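Local coordinates for 5-carboxymethyl-2-hydroxymuconate semialdehyde dehydrogenase (Thermus thermophilus, PDB 2D4E), which catalyses the NAD-dependent oxidation of 5-carboxymethyl-2-hydroxymuconate semialdehyde to the corresponding carboxylic acid, as a member of the aldehyde dehydrogenase family, at the interface of chains A and B. Residues are numbered along the deposited sequence; one frame, centred on the assembly and turned at random. Chains: chain A/B, 5-carboxymethyl-2-hydroxymuconate semialdehyde dehydrogenase.

The interface of chains A and B. Residues chain A 291, 294, 328; chain B 510-515.
A:Arg328 reaches from helix 315-331 to the C-terminal tail of chain B and grips the backbone carbonyl of B:Phe513 side-on, in a two-fold symmetric interface of this aldehyde dehydrogenase that probably belongs to its dimer. The tail runs extended to B:Phe513 and turns at B:Gly514, where glycine takes positive phi easily. NE and NH2 of the guanidinium both donate to B:Phe513 O, at 3.0 and 2.9 Å; NE lies in the carbonyl plane, whereas NH2 is tilted 26° from it. Arginine suits the place because NH2 serves two acceptors, paired with NE here and with NH1 toward OD2 of A:Asp291 on helix 286-298, all close to the guanidinium plane. NH1 meets OD2 nearly along its C-O axis at 2.9 Å, while NH2 comes from above the carboxylate plane at 2.8 Å. Bends at chi2 and chi3 (-72° and -71°) turn the long chain so that one flat group links the neighbouring helix to the tail, and the two grips together should fix its rotation.

Chain B ends in B:Lys515, whose aliphatic chain crosses one guanidinium face, with CD 3.9 Å above the plane, over its centre. Its NZ continues to a salt bridge with A:Asp291 OD2 at 3.5 Å. B:Lys512 NZ forms a longer one with OD1, at 3.8 Å. The basic groups gathered round the carboxylate would probably stabilise its anion. On the backbone side of A:Asp291, a water joins its O, B:Pro511 O and B:Phe513 N, while A:Val294 packs a beta-branched methyl, CG1, on the B:Phe513 CB methylene beside the gripped carbonyl.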
loop_
_atom_site.group_PDB
_atom_site.type_symbol
_atom_site.label_atom_id
_atom_site.label_comp_id
_atom_site.label_asym_id
_atom_site.label_seq_id
_atom_site.Cartn_x
_atom_site.Cartn_y
_atom_site.Cartn_z
ATOM N N ASP A 291 36.828 -3.381 -8.937
ATOM C CA ASP A 291 36.385 -2.125 -9.526
ATOM C C ASP A 291 35.443 -1.382 -8.594
ATOM O O ASP A 291 35.580 -0.175 -8.395
ATOM C CB ASP A 291 35.651 -2.379 -10.843
ATOM C CG ASP A 291 36.591 -2.656 -11.996
ATOM O OD1 ASP A 291 36.098 -3.054 -13.067
ATOM O OD2 ASP A 291 37.814 -2.467 -11.835
ATOM N N VAL A 294 37.305 -0.102 -5.270
ATOM C CA VAL A 294 38.214 1.006 -5.540
ATOM C C VAL A 294 37.397 2.280 -5.739
ATOM O O VAL A 294 37.703 3.328 -5.170
ATOM C CB VAL A 294 39.070 0.731 -6.794
ATOM C CG1 VAL A 294 39.786 1.998 -7.242
ATOM C CG2 VAL A 294 40.079 -0.372 -6.489
ATOM N N ARG A 328 45.803 -0.546 -7.691
ATOM C CA ARG A 328 44.807 0.303 -8.336
ATOM C C ARG A 328 44.846 1.703 -7.719
ATOM O O ARG A 328 44.851 2.699 -8.436
ATOM C CB ARG A 328 43.408 -0.311 -8.194
ATOM C CG ARG A 328 43.181 -1.541 -9.074
ATOM C CD ARG A 328 43.059 -1.154 -10.544
ATOM N NE ARG A 328 41.803 -0.457 -10.806
ATOM C CZ ARG A 328 40.639 -1.064 -11.033
ATOM N NH1 ARG A 328 40.566 -2.388 -11.045
ATOM N NH2 ARG A 328 39.540 -0.345 -11.228
ATOM N N VAL B 510 30.314 -0.479 -13.833
ATOM C CA VAL B 510 31.031 0.026 -12.669
ATOM C C VAL B 510 32.103 0.969 -13.194
ATOM O O VAL B 510 32.936 0.570 -14.005
ATOM C CB VAL B 510 31.713 -1.114 -11.888
ATOM C CG1 VAL B 510 32.374 -0.565 -10.631
ATOM C CG2 VAL B 510 30.697 -2.185 -11.546
ATOM N N PRO B 511 32.087 2.239 -12.751
ATOM C CA PRO B 511 33.088 3.207 -13.211
ATOM C C PRO B 511 34.495 2.701 -12.914
ATOM O O PRO B 511 34.753 2.168 -11.836
ATOM C CB PRO B 511 32.750 4.463 -12.409
ATOM C CG PRO B 511 31.285 4.330 -12.164
ATOM C CD PRO B 511 31.151 2.870 -11.805
ATOM N N LYS B 512 35.401 2.871 -13.869
ATOM C CA LYS B 512 36.775 2.420 -13.692
ATOM C C LYS B 512 37.676 3.516 -13.133
ATOM O O LYS B 512 37.793 4.600 -13.709
ATOM C CB LYS B 512 37.339 1.917 -15.023
ATOM C CG LYS B 512 36.475 0.860 -15.698
ATOM C CD LYS B 512 36.183 -0.308 -14.767
ATOM C CE LYS B 512 35.295 -1.341 -15.444
ATOM N NZ LYS B 512 35.951 -1.903 -16.658
ATOM N N PHE B 513 38.303 3.222 -11.999
ATOM C CA PHE B 513 39.213 4.146 -11.335
ATOM C C PHE B 513 40.563 3.456 -11.219
ATOM O O PHE B 513 40.634 2.288 -10.838
ATOM C CB PHE B 513 38.697 4.490 -9.933
ATOM C CG PHE B 513 38.042 5.842 -9.830
ATOM C CD1 PHE B 513 37.111 6.261 -10.780
ATOM C CD2 PHE B 513 38.336 6.688 -8.762
ATOM C CE1 PHE B 513 36.482 7.504 -10.668
ATOM C CE2 PHE B 513 37.713 7.929 -8.640
ATOM C CZ PHE B 513 36.783 8.338 -9.595
ATOM N N GLY B 514 41.628 4.174 -11.561
ATOM C CA GLY B 514 42.958 3.601 -11.467
ATOM C C GLY B 514 43.259 2.509 -12.477
ATOM O O GLY B 514 44.017 1.584 -12.184
ATOM N N LYS B 515 42.665 2.610 -13.663
ATOM C CA LYS B 515 42.895 1.625 -14.715
ATOM C C LYS B 515 43.993 2.099 -15.664
ATOM O O LYS B 515 44.474 3.245 -15.500
ATOM C CB LYS B 515 41.610 1.380 -15.508
ATOM C CG LYS B 515 40.563 0.518 -14.805
ATOM C CD LYS B 515 40.823 -0.981 -14.979
ATOM C CE LYS B 515 39.601 -1.790 -14.532
ATOM N NZ LYS B 515 39.762 -3.270 -14.668
ATOM O OXT LYS B 515 44.358 1.315 -16.566
HETATM O O HOH W 1 36.937 1.207 -10.213
#